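Long-range contacts in Cif-like 1 (Burkholderia cenocepacia, PDB 7JQY), which probably hydrolyses epoxides, as a Cif-like enzyme built on the alpha/beta hydrolase fold: residues B[48-53]-B[115-120]; B[125-130]-B[148-153]; B[141-146]-B[248-253]; B[257-262]-B[282-287]. The protein carries 1 engineered substitution. One frame throughout, in Å; residues are numbered along the deposited sequence.

Interaction 1 of 4, residues B[48-53]-B[115-120]; sequences GEMVVL and TRIHLV
E49 and H118 meet through a His-carboxylate hydrogen bond, H118 NE2 giving its proton to E49 OE2 over 2.9 Å near the start of two parallel strands. The donor stands above the carboxylate plane, 64° out of it, and an N-H...O angle of 151° makes the bond somewhat bent. With CG beside its own backbone N (chi1 -57°), the H118 ring begins close to M50 O, and H118 CD2 lies 3.8 Å from that oxygen. Behind this polar pair the backbones take over. H118 N donates to M50 O at 2.8 Å, H118 O receives V52 N at 2.9 Å, and V52 O receives V120 N, also at 2.9 Å. H118 and V52 therefore spend both backbone polar groups on this pairing, while V51 and L119 direct theirs outward: V51 bonds to R77 and V79, and L119 to K142 and A144. The same carbonyls also take CA-H contacts, as where V51 CA lies 3.4 Å from H118 O. Branched aliphatic residues suit such extended backbone and fill both faces. On one, V52 CB rests 3.7 Å from L119 CD1 while V52 CG2 touches I117 CD1, and M50 SD lies against I117 CG2. On the other, L53 and V120 run side by side, L53 CD2 only 3.5 Å from V120 CB. In the central sheet of the alpha/beta hydrolase fold these strands, 50-54 and 117-122, lie between strands 77-82 and 140-146. Helix 98-111 covers the face of V52 and I117, and the ring of F302 meets that of H118 on the other.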
loop_
_atom_site.group_PDB
_atom_site.type_symbol
_atom_site.label_atom_id
_atom_site.label_comp_id
_atom_site.label_asym_id
_atom_site.label_seq_id
_atom_site.Cartn_x
_atom_site.Cartn_y
_atom_site.Cartn_z
ATOM N N GLY B 48 -35.482 -33.752 -17.448
ATOM C CA GLY B 48 -34.946 -33.630 -18.788
ATOM C C GLY B 48 -33.538 -34.184 -18.916
ATOM O O GLY B 48 -32.847 -34.477 -17.938
ATOM N N GLU B 49 -33.118 -34.350 -20.169
ATOM C CA GLU B 49 -31.750 -34.767 -20.455
ATOM C C GLU B 49 -30.771 -33.750 -19.886
ATOM O O GLU B 49 -30.935 -32.542 -20.080
ATOM C CB GLU B 49 -31.532 -34.906 -21.963
ATOM C CG GLU B 49 -32.282 -36.043 -22.652
ATOM C CD GLU B 49 -31.843 -36.212 -24.110
ATOM O OE1 GLU B 49 -32.556 -35.719 -25.014
ATOM O OE2 GLU B 49 -30.775 -36.822 -24.351
ATOM N N MET B 50 -29.760 -34.235 -19.174
ATOM C CA MET B 50 -28.833 -33.338 -18.502
ATOM C C MET B 50 -27.765 -32.826 -19.459
ATOM O O MET B 50 -27.155 -33.604 -20.198
ATOM C CB MET B 50 -28.163 -34.035 -17.329
ATOM C CG MET B 50 -27.331 -33.077 -16.518
ATOM S SD MET B 50 -26.675 -33.811 -15.029
ATOM C CE MET B 50 -28.174 -33.954 -14.061
ATOM N N VAL B 51 -27.544 -31.513 -19.442
ATOM C CA VAL B 51 -26.456 -30.871 -20.169
ATOM C C VAL B 51 -25.519 -30.257 -19.138
ATOM O O VAL B 51 -25.914 -29.343 -18.400
ATOM C CB VAL B 51 -26.961 -29.807 -21.156
ATOM C CG1 VAL B 51 -25.797 -29.213 -21.935
ATOM C CG2 VAL B 51 -27.976 -30.414 -22.108
ATOM N N VAL B 52 -24.286 -30.757 -19.083
ATOM C CA VAL B 52 -23.261 -30.260 -18.174
ATOM C C VAL B 52 -22.350 -29.318 -18.947
ATOM O O VAL B 52 -21.886 -29.648 -20.053
ATOM C CB VAL B 52 -22.466 -31.415 -17.545
ATOM C CG1 VAL B 52 -21.317 -30.889 -16.729
ATOM C CG2 VAL B 52 -23.383 -32.271 -16.702
ATOM N N LEU B 53 -22.116 -28.133 -18.380
ATOM C CA LEU B 53 -21.289 -27.097 -18.984
ATOM C C LEU B 53 -20.092 -26.836 -18.085
ATOM O O LEU B 53 -20.259 -26.591 -16.885
ATOM C CB LEU B 53 -22.090 -25.802 -19.185
ATOM C CG LEU B 53 -23.476 -25.953 -19.822
ATOM C CD1 LEU B 53 -24.207 -24.638 -19.901
ATOM C CD2 LEU B 53 -23.337 -26.543 -21.206
ATOM N N THR B 115 -27.099 -40.542 -15.168
ATOM C CA THR B 115 -26.049 -41.421 -15.659
ATOM C C THR B 115 -25.619 -41.082 -17.073
ATOM O O THR B 115 -24.465 -41.351 -17.414
ATOM C CB THR B 115 -26.469 -42.908 -15.610
ATOM O OG1 THR B 115 -27.826 -43.057 -16.050
ATOM C CG2 THR B 115 -26.317 -43.472 -14.204
ATOM N N ARG B 116 -26.503 -40.479 -17.882
ATOM C CA ARG B 116 -26.208 -40.071 -19.279
ATOM C C ARG B 116 -26.355 -38.544 -19.419
ATOM O O ARG B 116 -27.378 -37.991 -19.016
ATOM C CB ARG B 116 -27.138 -40.787 -20.259
ATOM C CG ARG B 116 -27.006 -42.302 -20.249
ATOM C CD ARG B 116 -25.612 -42.739 -20.669
ATOM N NE ARG B 116 -25.482 -44.193 -20.701
ATOM C CZ ARG B 116 -25.080 -44.930 -19.671
ATOM N NH1 ARG B 116 -24.766 -44.350 -18.520
ATOM N NH2 ARG B 116 -24.991 -46.247 -19.790
ATOM N N ILE B 117 -25.348 -37.854 -19.983
ATOM C CA ILE B 117 -25.330 -36.396 -20.037
ATOM C C ILE B 117 -24.819 -35.980 -21.407
ATOM O O ILE B 117 -24.078 -36.720 -22.061
ATOM C CB ILE B 117 -24.421 -35.780 -18.950
ATOM C CG1 ILE B 117 -22.983 -36.249 -19.185
ATOM C CG2 ILE B 117 -24.908 -36.147 -17.545
ATOM C CD1 ILE B 117 -21.952 -35.560 -18.349
ATOM N N HIS B 118 -25.259 -34.814 -21.863
ATOM C CA HIS B 118 -24.552 -34.087 -22.908
ATOM C C HIS B 118 -23.516 -33.209 -22.220
ATOM O O HIS B 118 -23.743 -32.726 -21.104
ATOM C CB HIS B 118 -25.511 -33.231 -23.731
ATOM C CG HIS B 118 -26.627 -34.009 -24.355
ATOM N ND1 HIS B 118 -26.509 -34.638 -25.577
ATOM C CD2 HIS B 118 -27.881 -34.277 -23.917
ATOM C CE1 HIS B 118 -27.646 -35.245 -25.871
ATOM N NE2 HIS B 118 -28.495 -35.040 -24.880
ATOM N N LEU B 119 -22.367 -33.032 -22.863
ATOM C CA LEU B 119 -21.214 -32.435 -22.203
ATOM C C LEU B 119 -20.609 -31.356 -23.090
ATOM O O LEU B 119 -20.254 -31.624 -24.244
ATOM C CB LEU B 119 -20.176 -33.506 -21.854
ATOM C CG LEU B 119 -19.065 -33.133 -20.877
ATOM C CD1 LEU B 119 -19.631 -32.447 -19.639
ATOM C CD2 LEU B 119 -18.245 -34.365 -20.510
ATOM N N VAL B 120 -20.470 -30.149 -22.539
ATOM C CA VAL B 120 -19.900 -28.994 -23.224
ATOM C C VAL B 120 -18.749 -28.444 -22.391
ATOM O O VAL B 120 -18.908 -28.209 -21.188
ATOM C CB VAL B 120 -20.953 -27.894 -23.445
ATOM C CG1 VAL B 120 -20.370 -26.770 -24.318
ATOM C CG2 VAL B 120 -22.227 -28.476 -24.036
#

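Interaction 2 of 4, residues B[125-130]-B[148-153]; sequences GVMVAY and VPVPGT
M127 and V150 bring the two backbones together, their CA atoms 5.4 Å apart, where a helix of the alpha/beta hydrolase fold passes an irregular loop. Residues 125-130 belong to helix 124-135, which starts within what is probably the nucleophile elbow (G125 belongs to it; its central residue, S123, is an engineered serine in place of aspartate); residues 148-153 follow strand 140-146 and end in a type II turn from V150 to T153. G152 takes a positive phi of 96° there, where a side chain would jam against the preceding carbonyl O. V126 CG1 sits between the backbone N and the carbonyl carbon (chi1 85°), and it meets V150 CG1 at 3.7 Å and V148 O at the same distance, the two valines crossing at about a right angle. M127, extended beyond CG, reaches farther: its SD lies 3.6 Å from P151 CD, and its CE approaches P149 O. Y130 adds CD2, obliquely, 4.5 Å from V150 CG2. P151 and V150 offer apolar surface to the helix, and the proline ring restricts the backbone at the second position of the turn. Threonine suits its end: T153 OG1 donates to V150 O at 3.0 Å and, as N-cap of helix 154-161, accepts from W156 N.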
loop_
_atom_site.group_PDB
_atom_site.type_symbol
_atom_site.label_atom_id
_atom_site.label_comp_id
_atom_site.label_asym_id
_atom_site.label_seq_id
_atom_site.Cartn_x
_atom_site.Cartn_y
_atom_site.Cartn_z
ATOM N N GLY B 125 -11.934 -26.614 -19.149
ATOM C CA GLY B 125 -13.112 -27.456 -19.082
ATOM C C GLY B 125 -13.218 -28.447 -20.218
ATOM O O GLY B 125 -13.813 -29.512 -20.057
ATOM N N VAL B 126 -12.681 -28.109 -21.393
ATOM C CA VAL B 126 -12.734 -29.081 -22.471
ATOM C C VAL B 126 -11.735 -30.210 -22.244
ATOM O O VAL B 126 -11.961 -31.334 -22.709
ATOM C CB VAL B 126 -12.543 -28.380 -23.832
ATOM C CG1 VAL B 126 -11.063 -28.193 -24.179
ATOM C CG2 VAL B 126 -13.277 -29.154 -24.907
ATOM N N MET B 127 -10.674 -29.970 -21.468
ATOM C CA MET B 127 -9.782 -31.061 -21.097
ATOM C C MET B 127 -10.457 -31.997 -20.103
ATOM O O MET B 127 -10.370 -33.226 -20.234
ATOM C CB MET B 127 -8.482 -30.507 -20.511
ATOM C CG MET B 127 -7.881 -29.343 -21.293
ATOM S SD MET B 127 -6.378 -28.647 -20.558
ATOM C CE MET B 127 -6.061 -27.319 -21.711
ATOM N N VAL B 128 -11.140 -31.431 -19.108
ATOM C CA VAL B 128 -11.947 -32.238 -18.199
ATOM C C VAL B 128 -13.034 -32.983 -18.966
ATOM O O VAL B 128 -13.251 -34.184 -18.765
ATOM C CB VAL B 128 -12.546 -31.345 -17.099
ATOM C CG1 VAL B 128 -13.240 -32.194 -16.036
ATOM C CG2 VAL B 128 -11.465 -30.470 -16.479
ATOM N N ALA B 129 -13.727 -32.286 -19.867
ATOM C CA ALA B 129 -14.804 -32.929 -20.614
ATOM C C ALA B 129 -14.277 -34.077 -21.468
ATOM O O ALA B 129 -14.917 -35.130 -21.565
ATOM C CB ALA B 129 -15.537 -31.906 -21.483
ATOM N N TYR B 130 -13.107 -33.897 -22.090
ATOM C CA TYR B 130 -12.532 -34.983 -22.875
ATOM C C TYR B 130 -12.147 -36.158 -21.987
ATOM O O TYR B 130 -12.443 -37.315 -22.309
ATOM C CB TYR B 130 -11.312 -34.494 -23.662
ATOM C CG TYR B 130 -10.530 -35.643 -24.260
ATOM C CD1 TYR B 130 -11.040 -36.374 -25.326
ATOM C CD2 TYR B 130 -9.297 -36.018 -23.738
ATOM C CE1 TYR B 130 -10.334 -37.437 -25.871
ATOM C CE2 TYR B 130 -8.590 -37.077 -24.268
ATOM C CZ TYR B 130 -9.112 -37.783 -25.334
ATOM O OH TYR B 130 -8.408 -38.840 -25.861
ATOM N N VAL B 148 -10.354 -24.313 -27.467
ATOM C CA VAL B 148 -8.983 -24.630 -27.063
ATOM C C VAL B 148 -8.647 -26.078 -27.406
ATOM O O VAL B 148 -9.504 -26.963 -27.247
ATOM C CB VAL B 148 -8.796 -24.365 -25.554
ATOM C CG1 VAL B 148 -7.391 -24.736 -25.073
ATOM C CG2 VAL B 148 -9.097 -22.912 -25.234
ATOM N N PRO B 149 -7.440 -26.372 -27.891
ATOM C CA PRO B 149 -7.024 -27.772 -28.049
ATOM C C PRO B 149 -6.652 -28.403 -26.715
ATOM O O PRO B 149 -6.209 -27.726 -25.784
ATOM C CB PRO B 149 -5.794 -27.670 -28.952
ATOM C CG PRO B 149 -5.221 -26.309 -28.608
ATOM C CD PRO B 149 -6.419 -25.426 -28.388
ATOM N N VAL B 150 -6.795 -29.725 -26.642
ATOM C CA VAL B 150 -6.499 -30.436 -25.397
ATOM C C VAL B 150 -5.076 -30.974 -25.463
ATOM O O VAL B 150 -4.535 -31.162 -26.563
ATOM C CB VAL B 150 -7.515 -31.558 -25.109
ATOM C CG1 VAL B 150 -8.937 -31.040 -25.226
ATOM C CG2 VAL B 150 -7.297 -32.753 -26.008
ATOM N N PRO B 151 -4.418 -31.194 -24.328
ATOM C CA PRO B 151 -3.060 -31.744 -24.361
ATOM C C PRO B 151 -3.012 -33.106 -25.046
ATOM O O PRO B 151 -3.981 -33.868 -25.042
ATOM C CB PRO B 151 -2.680 -31.854 -22.882
ATOM C CG PRO B 151 -3.585 -30.865 -22.177
ATOM C CD PRO B 151 -4.859 -30.855 -22.960
ATOM N N GLY B 152 -1.856 -33.401 -25.645
ATOM C CA GLY B 152 -1.620 -34.637 -26.346
ATOM C C GLY B 152 -1.839 -34.558 -27.844
ATOM O O GLY B 152 -1.245 -35.347 -28.586
ATOM N N THR B 153 -2.671 -33.629 -28.306
ATOM C CA THR B 153 -2.889 -33.510 -29.735
ATOM C C THR B 153 -1.702 -32.799 -30.385
ATOM O O THR B 153 -0.909 -32.133 -29.719
ATOM C CB THR B 153 -4.196 -32.759 -30.020
ATOM O OG1 THR B 153 -4.112 -31.412 -29.529
ATOM C CG2 THR B 153 -5.360 -33.470 -29.355
#

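Interaction 3 of 4, residues B[141-146]-B[248-253]; sequences VKLAML and MPVLAL
Parallel strand pairing inside the central sheet joins V141-L146 to M248-L253, as L143 and M145 exchange backbone bonds with P249, L251 and L253. The strands run 14° from parallel, and the chain between them, mostly helical, makes a long excursion. L143 N donates to P249 O at a rather long 3.2 Å and L143 O accepts L251 N at 2.9 Å. M145 N donates to L251 O at 2.7 Å, and M145 O receives L253 N. P249 gives its carbonyl to L143 N, but its ring CD fills the place of an N-H, 3.6 Å from V141 O, so the ladder of bonds begins only at its carbonyl. Side chains fill the faces: M145 bends at chi3, and its SD touches V250 CG1 at 4.0 Å on the face covered by helix 124-135. On the face toward helix 291-303, L146 and L253 lie side by side, L146 CD2 3.7 Å from L253 CD1, while A144, small enough for its place, touches L298. K142 stretches out past P249 CB, and its NZ bonds to F301 O. A144 turns its N and O the opposite way, to L119 and G121, so strand 140-146 is bonded along both edges. With L143 and M145 satisfied at both N and O across the contact, K142 and L146 also bonded to strand 117-122, and V250 O taking R275 NH1, the polar backbone can lie buried among apolar side chains.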
loop_
_atom_site.group_PDB
_atom_site.type_symbol
_atom_site.label_atom_id
_atom_site.label_comp_id
_atom_site.label_asym_id
_atom_site.label_seq_id
_atom_site.Cartn_x
_atom_site.Cartn_y
_atom_site.Cartn_z
ATOM N N VAL B 141 -23.343 -39.000 -23.927
ATOM C CA VAL B 141 -24.161 -39.125 -25.132
ATOM C C VAL B 141 -23.525 -38.358 -26.286
ATOM O O VAL B 141 -23.271 -38.909 -27.362
ATOM C CB VAL B 141 -25.593 -38.639 -24.856
ATOM C CG1 VAL B 141 -26.470 -38.821 -26.080
ATOM C CG2 VAL B 141 -26.172 -39.370 -23.678
ATOM N N LYS B 142 -23.261 -37.070 -26.072
ATOM C CA LYS B 142 -22.628 -36.210 -27.062
ATOM C C LYS B 142 -21.670 -35.272 -26.343
ATOM O O LYS B 142 -21.865 -34.941 -25.167
ATOM C CB LYS B 142 -23.658 -35.404 -27.867
ATOM C CG LYS B 142 -24.455 -36.227 -28.864
ATOM C CD LYS B 142 -25.584 -35.416 -29.468
ATOM C CE LYS B 142 -26.424 -36.264 -30.406
ATOM N NZ LYS B 142 -27.730 -35.617 -30.720
ATOM N N LEU B 143 -20.632 -34.849 -27.057
ATOM C CA LEU B 143 -19.573 -34.019 -26.498
ATOM C C LEU B 143 -19.298 -32.856 -27.441
ATOM O O LEU B 143 -19.127 -33.062 -28.648
ATOM C CB LEU B 143 -18.303 -34.848 -26.277
ATOM C CG LEU B 143 -17.035 -34.100 -25.886
ATOM C CD1 LEU B 143 -17.169 -33.537 -24.478
ATOM C CD2 LEU B 143 -15.819 -35.010 -26.007
ATOM N N ALA B 144 -19.294 -31.635 -26.901
ATOM C CA ALA B 144 -19.005 -30.425 -27.667
ATOM C C ALA B 144 -17.730 -29.788 -27.135
ATOM O O ALA B 144 -17.606 -29.554 -25.927
ATOM C CB ALA B 144 -20.162 -29.427 -27.608
ATOM N N MET B 145 -16.793 -29.500 -28.038
ATOM C CA MET B 145 -15.459 -29.038 -27.670
ATOM C C MET B 145 -15.230 -27.639 -28.231
ATOM O O MET B 145 -15.266 -27.444 -29.452
ATOM C CB MET B 145 -14.403 -30.017 -28.191
ATOM C CG MET B 145 -14.586 -31.438 -27.639
ATOM S SD MET B 145 -13.303 -32.585 -28.181
ATOM C CE MET B 145 -12.205 -32.516 -26.769
ATOM N N LEU B 146 -14.946 -26.676 -27.349
ATOM C CA LEU B 146 -14.906 -25.265 -27.723
ATOM C C LEU B 146 -13.525 -24.661 -27.509
ATOM O O LEU B 146 -12.898 -24.873 -26.464
ATOM C CB LEU B 146 -15.924 -24.444 -26.922
ATOM C CG LEU B 146 -17.395 -24.858 -26.809
ATOM C CD1 LEU B 146 -18.196 -23.710 -26.186
ATOM C CD2 LEU B 146 -17.977 -25.252 -28.147
ATOM N N MET B 248 -18.750 -41.544 -29.326
ATOM C CA MET B 248 -19.948 -40.719 -29.374
ATOM C C MET B 248 -19.753 -39.547 -30.332
ATOM O O MET B 248 -18.625 -39.121 -30.582
ATOM C CB MET B 248 -20.305 -40.231 -27.967
ATOM C CG MET B 248 -19.465 -39.069 -27.472
ATOM S SD MET B 248 -17.792 -39.567 -26.999
ATOM C CE MET B 248 -18.153 -40.744 -25.701
ATOM N N PRO B 249 -20.845 -38.981 -30.853
ATOM C CA PRO B 249 -20.717 -37.810 -31.732
ATOM C C PRO B 249 -20.080 -36.631 -31.009
ATOM O O PRO B 249 -20.362 -36.363 -29.836
ATOM C CB PRO B 249 -22.165 -37.503 -32.134
ATOM C CG PRO B 249 -22.901 -38.778 -31.932
ATOM C CD PRO B 249 -22.238 -39.458 -30.767
ATOM N N VAL B 250 -19.218 -35.922 -31.732
ATOM C CA VAL B 250 -18.438 -34.821 -31.187
ATOM C C VAL B 250 -18.603 -33.609 -32.087
ATOM O O VAL B 250 -18.595 -33.732 -33.318
ATOM C CB VAL B 250 -16.948 -35.193 -31.052
ATOM C CG1 VAL B 250 -16.132 -33.979 -30.625
ATOM C CG2 VAL B 250 -16.782 -36.351 -30.074
ATOM N N LEU B 251 -18.782 -32.442 -31.468
ATOM C CA LEU B 251 -18.879 -31.160 -32.155
ATOM C C LEU B 251 -17.713 -30.288 -31.715
ATOM O O LEU B 251 -17.418 -30.216 -30.516
ATOM C CB LEU B 251 -20.212 -30.468 -31.849
ATOM C CG LEU B 251 -20.396 -29.015 -32.301
ATOM C CD1 LEU B 251 -20.521 -28.922 -33.808
ATOM C CD2 LEU B 251 -21.613 -28.384 -31.616
ATOM N N ALA B 252 -17.032 -29.664 -32.682
ATOM C CA ALA B 252 -15.889 -28.793 -32.429
ATOM C C ALA B 252 -16.194 -27.390 -32.943
ATOM O O ALA B 252 -16.584 -27.226 -34.106
ATOM C CB ALA B 252 -14.619 -29.335 -33.100
ATOM N N LEU B 253 -16.007 -26.380 -32.084
ATOM C CA LEU B 253 -16.322 -24.993 -32.424
ATOM C C LEU B 253 -15.228 -24.050 -31.941
ATOM O O LEU B 253 -14.644 -24.260 -30.877
ATOM C CB LEU B 253 -17.654 -24.552 -31.813
ATOM C CG LEU B 253 -18.902 -25.362 -32.140
ATOM C CD1 LEU B 253 -20.053 -24.933 -31.228
ATOM C CD2 LEU B 253 -19.279 -25.196 -33.596
#

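Interaction 4 of 4, residues B[257-262]-B[282-287]; sequences KSNGAK and TGHWLP
S258 OG meets the H284 ring at its edge, in plane, 3.1 Å from ND1, in a hydrogen bond where either group could be the donor. N259 ND2 also lies near the ring plane, 4.4 Å from H284 CE1, and W285 CZ3 is in plane at the edge. H284 CD2 in turn stands 3.8 Å above one face of the W285 ring, offset toward its rim; the indole is also stacked with Y195. With OG anti to its backbone N (chi1 167°), the short serine side chain sets its hydroxyl at the ring edge beside ND1. N259 ND2 is committed to D147 O. At the base, K257 N donates to T282 O at 3.0 Å, and K257 CB packs on the same oxygen at 3.3 Å. G260, whose positive phi favours glycine, lies in a type II' turn from N259 to K262, closed by K262 N on N259 O. In alpha/beta hydrolases the loop after the last strand usually carries the triad histidine, a place consistent with H284. The contact bridges the loop leaving strand 250-255 and the one after strand 274-279. E289 of helix 286-289 receives G283 N and W285 N, R122 from strand 117-122 donates to H284 O, and helix 187-198 covers W285.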
loop_
_atom_site.group_PDB
_atom_site.type_symbol
_atom_site.label_atom_id
_atom_site.label_comp_id
_atom_site.label_asym_id
_atom_site.label_seq_id
_atom_site.Cartn_x
_atom_site.Cartn_y
_atom_site.Cartn_z
ATOM N N LYS B 257 -11.242 -15.662 -35.447
ATOM C CA LYS B 257 -10.149 -14.775 -35.077
ATOM C C LYS B 257 -9.253 -15.365 -34.004
ATOM O O LYS B 257 -8.320 -14.691 -33.557
ATOM C CB LYS B 257 -10.695 -13.426 -34.601
ATOM C CG LYS B 257 -11.597 -12.731 -35.587
ATOM C CD LYS B 257 -10.813 -12.261 -36.804
ATOM C CE LYS B 257 -11.670 -11.387 -37.702
ATOM N NZ LYS B 257 -11.033 -11.157 -39.019
ATOM N N SER B 258 -9.466 -16.628 -33.637
ATOM C CA SER B 258 -8.593 -17.276 -32.671
ATOM C C SER B 258 -8.187 -18.643 -33.224
ATOM O O SER B 258 -7.497 -18.701 -34.253
ATOM C CB SER B 258 -9.323 -17.342 -31.313
ATOM O OG SER B 258 -8.718 -18.206 -30.371
ATOM N N ASN B 259 -8.640 -19.749 -32.623
ATOM C CA ASN B 259 -8.153 -21.049 -33.093
ATOM C C ASN B 259 -8.882 -21.538 -34.343
ATOM O O ASN B 259 -8.312 -22.307 -35.121
ATOM C CB ASN B 259 -8.280 -22.105 -31.994
ATOM C CG ASN B 259 -7.101 -22.087 -31.046
ATOM O OD1 ASN B 259 -5.987 -21.734 -31.439
ATOM N ND2 ASN B 259 -7.340 -22.444 -29.784
ATOM N N GLY B 260 -10.133 -21.121 -34.534
ATOM C CA GLY B 260 -10.840 -21.411 -35.769
ATOM C C GLY B 260 -10.910 -22.894 -36.074
ATOM O O GLY B 260 -11.361 -23.713 -35.256
ATOM N N ALA B 261 -10.468 -23.226 -37.295
ATOM C CA ALA B 261 -10.553 -24.575 -37.832
ATOM C C ALA B 261 -9.648 -25.556 -37.109
ATOM O O ALA B 261 -9.824 -26.766 -37.272
ATOM C CB ALA B 261 -10.203 -24.567 -39.327
ATOM N N LYS B 262 -8.678 -25.078 -36.330
ATOM C CA LYS B 262 -7.775 -26.003 -35.651
ATOM C C LYS B 262 -8.443 -26.726 -34.481
ATOM O O LYS B 262 -7.919 -27.747 -34.019
ATOM C CB LYS B 262 -6.535 -25.260 -35.154
ATOM C CG LYS B 262 -5.810 -24.468 -36.235
ATOM C CD LYS B 262 -4.652 -23.652 -35.658
ATOM C CE LYS B 262 -4.134 -22.619 -36.655
ATOM N NZ LYS B 262 -4.996 -21.394 -36.758
ATOM N N THR B 282 -15.370 -13.806 -34.500
ATOM C CA THR B 282 -15.443 -14.213 -33.100
ATOM C C THR B 282 -14.050 -14.538 -32.593
ATOM O O THR B 282 -13.242 -15.135 -33.312
ATOM C CB THR B 282 -16.348 -15.437 -32.922
ATOM O OG1 THR B 282 -17.669 -15.131 -33.384
ATOM C CG2 THR B 282 -16.413 -15.866 -31.457
ATOM N N GLY B 283 -13.758 -14.108 -31.367
ATOM C CA GLY B 283 -12.456 -14.402 -30.806
ATOM C C GLY B 283 -12.412 -15.689 -30.014
ATOM O O GLY B 283 -13.118 -16.651 -30.318
ATOM N N HIS B 284 -11.646 -15.664 -28.926
ATOM C CA HIS B 284 -11.334 -16.851 -28.147
ATOM C C HIS B 284 -12.460 -17.268 -27.211
ATOM O O HIS B 284 -12.509 -18.439 -26.820
ATOM C CB HIS B 284 -10.057 -16.592 -27.344
ATOM C CG HIS B 284 -9.494 -17.802 -26.669
ATOM N ND1 HIS B 284 -8.856 -18.813 -27.358
ATOM C CD2 HIS B 284 -9.449 -18.152 -25.362
ATOM C CE1 HIS B 284 -8.447 -19.736 -26.505
ATOM N NE2 HIS B 284 -8.800 -19.362 -25.286
ATOM N N TRP B 285 -13.369 -16.358 -26.858
ATOM C CA TRP B 285 -14.353 -16.593 -25.790
ATOM C C TRP B 285 -15.740 -16.782 -26.394
ATOM O O TRP B 285 -16.586 -15.890 -26.341
ATOM C CB TRP B 285 -14.348 -15.429 -24.781
ATOM C CG TRP B 285 -12.974 -14.942 -24.414
ATOM C CD1 TRP B 285 -12.350 -13.809 -24.873
ATOM C CD2 TRP B 285 -12.060 -15.563 -23.500
ATOM N NE1 TRP B 285 -11.109 -13.693 -24.296
ATOM C CE2 TRP B 285 -10.905 -14.754 -23.452
ATOM C CE3 TRP B 285 -12.107 -16.722 -22.715
ATOM C CZ2 TRP B 285 -9.796 -15.076 -22.658
ATOM C CZ3 TRP B 285 -11.008 -17.040 -21.925
ATOM C CH2 TRP B 285 -9.864 -16.219 -21.909
ATOM N N LEU B 286 -15.988 -17.978 -26.922
ATOM C CA LEU B 286 -17.237 -18.224 -27.637
ATOM C C LEU B 286 -18.479 -17.933 -26.806
ATOM O O LEU B 286 -19.373 -17.233 -27.312
ATOM C CB LEU B 286 -17.247 -19.657 -28.185
ATOM C CG LEU B 286 -17.302 -19.738 -29.714
ATOM C CD1 LEU B 286 -17.422 -21.188 -30.159
ATOM C CD2 LEU B 286 -18.452 -18.900 -30.270
ATOM N N PRO B 287 -18.619 -18.423 -25.563
ATOM C CA PRO B 287 -19.838 -18.102 -24.796
ATOM C C PRO B 287 -20.007 -16.618 -24.504
ATOM O O PRO B 287 -21.146 -16.150 -24.394
ATOM C CB PRO B 287 -19.671 -18.921 -23.506
ATOM C CG PRO B 287 -18.723 -20.011 -23.862
ATOM C CD PRO B 287 -17.765 -19.385 -24.842
#

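In the fold
From the N terminus, interaction 1 closes first, bringing strand 117-122 back beside strand 50-54 after an excursion that includes strand 77-82 and helix 98-111. Interaction 2 opens on helix 124-135; before it closes in the 148-153 loop, strand 140-146 has begun interaction 3, so these two cross. Interaction 3 closes at 248-253 after a largely helical excursion, and interaction 4 follows in series, joining two loops beyond neighbouring strands. None nests within another. Interactions 1 and 3 meet by backbone bonds between strands 117-122 and 140-146. L119 packs on A129 between 1 and 2, V126 on M145 between 2 and 3, V148 on H284 between 2 and 4, and L253 on L286 between 3 and 4.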